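Local coordinates for protein cellulase, glycosyl hydrolase family 5, TPS linker, domain X (Spirochaeta thermophila, PDB 5E9P) that binds cellulose and xylan as a type A carbohydrate-binding module (CBM64) of a family 5 glycoside hydrolase, at residues 7-12 with 24-29; 33-38 with 57-62. All coordinates share one frame; numbering follows the deposited sequence.

Contact 1 (7-12 with 24-29) and contact 2 (33-38 with 57-62) lie with their centres about 10 Å apart and both reach the four-stranded antiparallel sheet of the jelly roll, one through strand 11-14, the other through strands 36-40 and 56-58. Along the chain contact 1 closes before contact 2 opens. Two probable hydrogen bonds join them: Q25 O to R35 NH2 at 3.0 Å and S27 N to Q59 OE1 at 2.8 Å. D29 O also packs 3.2 Å from H60 CB. A malonate ion, probably from the crystallisation liquor, is hydrogen-bonded to T28 N, and a malonate lies about 5 Å from the R35 side chain.

Contact 1 (7-12 with 24-29); sequences IALPFS and DQFSTD
Q25 and L9 carry this contact, their side chains lying alongside one another and pointing opposite ways. The Q25 side chain starts over the leucine: its CB packs 4.0 Å from L9 CG and equally near L9 CD1. CG stands beside the backbone N of Q25 (chi1 -61°), and the chain beyond it is extended, which carries the amide across to the A8-L9 backbone. There CD comes within 3.7 Å of L9 N. At the tip, OE1 accepts the L9 N-H at 2.8 Å in an almost straight bond (174° at the hydrogen). The donor, however, stands about 50° out of the carbonyl plane, so the amide is approached from above. The other tip atom, NE2, lies against A8, 4.1 Å from its CB. The two segments are largely irregular: 7-12 leads, through a cis peptide bond before P10, into strand 11-14 of the jelly roll, while 24-29 begins the long loop after strand 17-23, so the backbone N-H of L9 is met by a side-chain amide and not by a strand of the sheet. L9 CD1 packs against the Q25 carbonyl, 3.6 Å from Q25 O, and also reaches F26, whose CD1 it meets obliquely at 3.8 Å. The buried F26 ring in turn stacks with W70 and touches I72 and I85, between the two sheets. At the edge of the contact a water links the backbones, hydrogen-bonded to I7 O at 3.1 Å and accepting from D24 N.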
loop_
_atom_site.group_PDB
_atom_site.type_symbol
_atom_site.label_atom_id
_atom_site.label_comp_id
_atom_site.label_asym_id
_atom_site.label_seq_id
_atom_site.Cartn_x
_atom_site.Cartn_y
_atom_site.Cartn_z
ATOM N N ILE A 7 -8.945 -2.369 5.074
ATOM C CA ILE A 7 -7.916 -3.001 5.882
ATOM C C ILE A 7 -7.547 -2.100 7.040
ATOM O O ILE A 7 -7.745 -0.869 6.990
ATOM C CB ILE A 7 -6.661 -3.383 5.052
ATOM C CG1 ILE A 7 -5.966 -2.131 4.456
ATOM C CG2 ILE A 7 -7.016 -4.385 3.989
ATOM C CD1 ILE A 7 -4.562 -2.375 3.932
ATOM N N ALA A 8 -6.956 -2.712 8.056
ATOM C CA ALA A 8 -6.354 -2.047 9.199
ATOM C C ALA A 8 -4.834 -2.067 9.077
ATOM O O ALA A 8 -4.277 -2.941 8.428
ATOM C CB ALA A 8 -6.757 -2.723 10.493
ATOM N N LEU A 9 -4.211 -1.080 9.745
ATOM C CA LEU A 9 -2.749 -1.041 9.835
ATOM C C LEU A 9 -2.362 -1.297 11.269
ATOM O O LEU A 9 -3.066 -0.850 12.187
ATOM C CB LEU A 9 -2.199 0.316 9.402
ATOM C CG LEU A 9 -2.637 0.720 7.968
ATOM C CD1 LEU A 9 -1.934 2.031 7.603
ATOM C CD2 LEU A 9 -2.342 -0.360 6.979
ATOM N N PRO A 10 -1.232 -1.993 11.524
ATOM C CA PRO A 10 -0.321 -2.524 10.510
ATOM C C PRO A 10 -0.868 -3.649 9.695
ATOM O O PRO A 10 -1.718 -4.413 10.165
ATOM C CB PRO A 10 0.875 -2.997 11.348
ATOM C CG PRO A 10 0.291 -3.258 12.680
ATOM C CD PRO A 10 -0.749 -2.262 12.904
ATOM N N PHE A 11 -0.364 -3.772 8.494
ATOM C CA PHE A 11 -0.801 -4.754 7.507
ATOM C C PHE A 11 0.402 -5.416 6.891
ATOM O O PHE A 11 1.379 -4.761 6.559
ATOM C CB PHE A 11 -1.604 -4.006 6.430
ATOM C CG PHE A 11 -2.134 -4.860 5.315
ATOM C CD1 PHE A 11 -3.343 -5.514 5.449
ATOM C CD2 PHE A 11 -1.455 -5.024 4.139
ATOM C CE1 PHE A 11 -3.863 -6.234 4.416
ATOM C CE2 PHE A 11 -1.974 -5.786 3.120
ATOM C CZ PHE A 11 -3.163 -6.409 3.273
ATOM N N SER A 12 0.302 -6.680 6.637
ATOM C CA SER A 12 1.281 -7.392 5.861
ATOM C C SER A 12 0.632 -8.493 5.100
ATOM O O SER A 12 -0.430 -9.070 5.427
ATOM C CB SER A 12 2.420 -7.886 6.763
ATOM O OG SER A 12 1.913 -8.715 7.803
ATOM N N ASP A 24 -7.996 4.297 5.922
ATOM C CA ASP A 24 -7.853 5.673 6.277
ATOM C C ASP A 24 -6.813 5.876 7.396
ATOM O O ASP A 24 -6.783 6.955 8.001
ATOM C CB ASP A 24 -9.207 6.330 6.651
ATOM C CG ASP A 24 -9.806 5.709 7.948
ATOM O OD1 ASP A 24 -9.196 4.865 8.566
ATOM O OD2 ASP A 24 -10.936 6.097 8.297
ATOM N N GLN A 25 -5.909 4.919 7.566
ATOM C CA GLN A 25 -5.037 4.874 8.764
ATOM C C GLN A 25 -3.581 5.232 8.475
ATOM O O GLN A 25 -2.752 5.078 9.363
ATOM C CB GLN A 25 -5.165 3.474 9.441
ATOM C CG GLN A 25 -6.516 3.056 9.951
ATOM C CD GLN A 25 -6.508 1.679 10.674
ATOM O OE1 GLN A 25 -5.573 1.022 11.044
ATOM N NE2 GLN A 25 -7.705 1.269 10.945
ATOM N N PHE A 26 -3.219 5.652 7.263
ATOM C CA PHE A 26 -1.815 6.000 7.013
ATOM C C PHE A 26 -1.349 7.109 7.915
ATOM O O PHE A 26 -2.083 8.028 8.308
ATOM C CB PHE A 26 -1.599 6.501 5.574
ATOM C CG PHE A 26 -1.327 5.448 4.543
ATOM C CD1 PHE A 26 -1.952 4.225 4.540
ATOM C CD2 PHE A 26 -0.425 5.683 3.510
ATOM C CE1 PHE A 26 -1.678 3.264 3.564
ATOM C CE2 PHE A 26 -0.154 4.745 2.564
ATOM C CZ PHE A 26 -0.778 3.523 2.590
ATOM N N SER A 27 -0.040 7.082 8.215
ATOM C CA SER A 27 0.602 8.234 8.861
ATOM C C SER A 27 0.557 9.439 7.945
ATOM O O SER A 27 0.880 9.320 6.769
ATOM C CB SER A 27 2.054 7.888 9.134
ATOM O OG SER A 27 2.738 9.004 9.669
ATOM N N THR A 28 0.249 10.591 8.555
ATOM C CA THR A 28 0.253 11.855 7.877
ATOM C C THR A 28 1.319 12.829 8.433
ATOM O O THR A 28 1.316 14.008 8.136
ATOM C CB THR A 28 -1.153 12.505 7.963
ATOM O OG1 THR A 28 -1.549 12.558 9.360
ATOM C CG2 THR A 28 -2.158 11.664 7.204
ATOM N N ASP A 29 2.170 12.301 9.277
ATOM C CA ASP A 29 3.199 13.091 10.007
ATOM C C ASP A 29 4.476 13.133 9.238
ATOM O O ASP A 29 5.176 12.089 9.141
ATOM C CB ASP A 29 3.440 12.420 11.342
ATOM C CG ASP A 29 4.589 13.032 12.131
ATOM O OD1 ASP A 29 5.014 14.152 11.753
ATOM O OD2 ASP A 29 5.003 12.403 13.130
HETATM O O HOH W 1 -9.344 1.743 7.355
#

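Contact 2 (33-38 with 57-62); sequences WSRYVN and VAQHQI
An antiparallel strand pair at the edge of the jelly roll, Y36-V37 against A58-V57, runs on into a short 3-10 turn at 59-61. V37 and V57 form the hydrogen-bonded pair, V37 N reaching V57 O at 2.8 Å and V57 N reaching V37 O; their side chains share one face, with V37 CB 3.8 Å from V57 CG1. Beyond the non-hydrogen-bonded pair Y36/A58 the strands end, and Q59 N, at the start of the 3-10 turn, still donates to R35 O at 2.9 Å, in the carbonyl plane. The Q59 side chain, extended beyond CG, passes R35 O with CB and CG until NE2 donates to Y36 O at 3.1 Å, from 62° out of that carbonyl's plane. Q59 OE1 sits over the rim of one face of the R35 guanidinium, too poorly angled to NH2 for a hydrogen bond; it is held by S27 N, while R35 NH2 makes a salt bridge to the C-terminal K86 OXT, which also accepts from Q59 NE2. An alanine in place of Q59 would probably leave Y36 O and S27 N without their side-chain partners and open a gap beside V37 CG2. H60 CG lies between its backbone N and carbonyl carbon (chi1 74°), which turns the ring edge to the face of W33 in a T-shaped pair, CE1 3.5 Å from W33 CZ2 and the planes at 85°. W33 CE3 packs on A58 CB at 3.7 Å. Exposed W33 also touches W56, consistent with the aromatic surface by which type A modules meet crystalline cellulose. Strand 82-85 flanks strand 36-40 on the side away from 56-58, while V37 and I62 pack inward on strand 44-47 of the other sheet.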
loop_
_atom_site.group_PDB
_atom_site.type_symbol
_atom_site.label_atom_id
_atom_site.label_comp_id
_atom_site.label_asym_id
_atom_site.label_seq_id
_atom_site.Cartn_x
_atom_site.Cartn_y
_atom_site.Cartn_z
ATOM N N TRP A 33 9.381 8.488 10.097
ATOM C CA TRP A 33 10.003 7.570 9.144
ATOM C C TRP A 33 9.859 6.143 9.581
ATOM O O TRP A 33 10.447 5.243 8.938
ATOM C CB TRP A 33 11.489 7.966 8.986
ATOM C CG TRP A 33 11.623 9.253 8.342
ATOM C CD1 TRP A 33 11.718 10.441 8.976
ATOM C CD2 TRP A 33 11.543 9.577 6.948
ATOM N NE1 TRP A 33 11.734 11.452 8.076
ATOM C CE2 TRP A 33 11.617 10.950 6.816
ATOM C CE3 TRP A 33 11.375 8.800 5.802
ATOM C CZ2 TRP A 33 11.537 11.585 5.641
ATOM C CZ3 TRP A 33 11.312 9.421 4.613
ATOM C CH2 TRP A 33 11.408 10.835 4.517
ATOM N N SER A 34 9.098 5.864 10.655
ATOM C CA SER A 34 8.805 4.510 11.152
ATOM C C SER A 34 7.633 3.818 10.446
ATOM O O SER A 34 7.598 2.590 10.421
ATOM C CB SER A 34 8.528 4.502 12.655
ATOM O OG SER A 34 7.205 4.856 13.131
ATOM N N ARG A 35 6.701 4.619 9.906
ATOM C CA ARG A 35 5.503 4.068 9.311
ATOM C C ARG A 35 5.628 4.154 7.807
ATOM O O ARG A 35 5.399 5.186 7.187
ATOM C CB ARG A 35 4.239 4.714 9.825
ATOM C CG ARG A 35 4.065 4.419 11.278
ATOM C CD ARG A 35 2.801 4.648 11.839
ATOM N NE ARG A 35 1.761 3.902 11.125
ATOM C CZ ARG A 35 0.532 4.407 10.891
ATOM N NH1 ARG A 35 0.150 5.597 11.420
ATOM N NH2 ARG A 35 -0.239 3.676 10.176
ATOM N N TYR A 36 6.046 3.026 7.205
ATOM C CA TYR A 36 6.375 2.936 5.809
ATOM C C TYR A 36 5.452 1.962 5.071
ATOM O O TYR A 36 4.693 1.206 5.711
ATOM C CB TYR A 36 7.873 2.543 5.643
ATOM C CG TYR A 36 8.205 1.226 6.351
ATOM C CD1 TYR A 36 7.889 -0.008 5.807
ATOM C CD2 TYR A 36 8.845 1.203 7.598
ATOM C CE1 TYR A 36 8.262 -1.210 6.391
ATOM C CE2 TYR A 36 9.263 -0.011 8.144
ATOM C CZ TYR A 36 8.881 -1.230 7.509
ATOM O OH TYR A 36 9.255 -2.430 8.112
ATOM N N VAL A 37 5.572 1.996 3.763
ATOM C CA VAL A 37 5.120 0.950 2.847
ATOM C C VAL A 37 6.372 0.337 2.263
ATOM O O VAL A 37 7.286 1.062 1.827
ATOM C CB VAL A 37 4.221 1.522 1.730
ATOM C CG1 VAL A 37 3.821 0.438 0.762
ATOM C CG2 VAL A 37 3.046 2.294 2.295
ATOM N N ASN A 38 6.453 -0.995 2.221
ATOM C CA ASN A 38 7.605 -1.682 1.650
ATOM C C ASN A 38 7.095 -2.862 0.858
ATOM O O ASN A 38 6.160 -3.544 1.288
ATOM C CB ASN A 38 8.563 -2.151 2.767
ATOM C CG ASN A 38 9.922 -2.440 2.259
ATOM O OD1 ASN A 38 10.444 -1.714 1.414
ATOM N ND2 ASN A 38 10.557 -3.448 2.773
ATOM N N VAL A 57 8.842 3.388 1.019
ATOM C CA VAL A 57 8.392 4.766 1.004
ATOM C C VAL A 57 7.729 5.079 2.329
ATOM O O VAL A 57 6.956 4.244 2.859
ATOM C CB VAL A 57 7.487 5.042 -0.212
ATOM C CG1 VAL A 57 6.250 4.122 -0.250
ATOM C CG2 VAL A 57 7.058 6.498 -0.275
ATOM N N ALA A 58 7.955 6.261 2.884
ATOM C CA ALA A 58 7.276 6.619 4.119
ATOM C C ALA A 58 5.797 6.955 3.807
ATOM O O ALA A 58 5.514 7.642 2.820
ATOM C CB ALA A 58 7.939 7.818 4.779
ATOM N N GLN A 59 4.898 6.535 4.688
ATOM C CA GLN A 59 3.462 6.802 4.469
ATOM C C GLN A 59 3.206 8.320 4.346
ATOM O O GLN A 59 2.346 8.707 3.572
ATOM C CB GLN A 59 2.663 6.217 5.583
ATOM C CG GLN A 59 2.565 4.700 5.483
ATOM C CD GLN A 59 2.020 4.067 6.730
ATOM O OE1 GLN A 59 1.221 4.658 7.470
ATOM N NE2 GLN A 59 2.449 2.829 6.997
ATOM N N HIS A 60 3.966 9.137 5.083
ATOM C CA HIS A 60 3.690 10.577 5.040
ATOM C C HIS A 60 3.956 11.182 3.678
ATOM O O HIS A 60 3.544 12.332 3.455
ATOM C CB HIS A 60 4.450 11.316 6.123
ATOM C CG HIS A 60 5.937 11.453 5.853
ATOM N ND1 HIS A 60 6.899 10.845 6.642
ATOM C CD2 HIS A 60 6.600 12.200 4.941
ATOM C CE1 HIS A 60 8.077 11.153 6.166
ATOM N NE2 HIS A 60 7.934 11.977 5.141
ATOM N N GLN A 61 4.655 10.473 2.802
ATOM C CA GLN A 61 4.971 10.981 1.479
ATOM C C GLN A 61 3.814 10.809 0.538
ATOM O O GLN A 61 3.864 11.274 -0.626
ATOM C CB GLN A 61 6.204 10.232 0.975
ATOM C CG GLN A 61 7.460 10.398 1.834
ATOM C CD GLN A 61 8.644 9.613 1.278
ATOM O OE1 GLN A 61 9.053 8.613 1.824
ATOM N NE2 GLN A 61 9.033 9.979 0.092
ATOM N N ILE A 62 2.749 10.112 0.963
ATOM C CA ILE A 62 1.634 9.718 0.102
ATOM C C ILE A 62 0.389 10.431 0.612
ATOM O O ILE A 62 -0.165 10.029 1.639
ATOM C CB ILE A 62 1.426 8.188 0.108
ATOM C CG1 ILE A 62 2.759 7.470 -0.217
ATOM C CG2 ILE A 62 0.311 7.849 -0.856
ATOM C CD1 ILE A 62 2.652 5.970 -0.139
#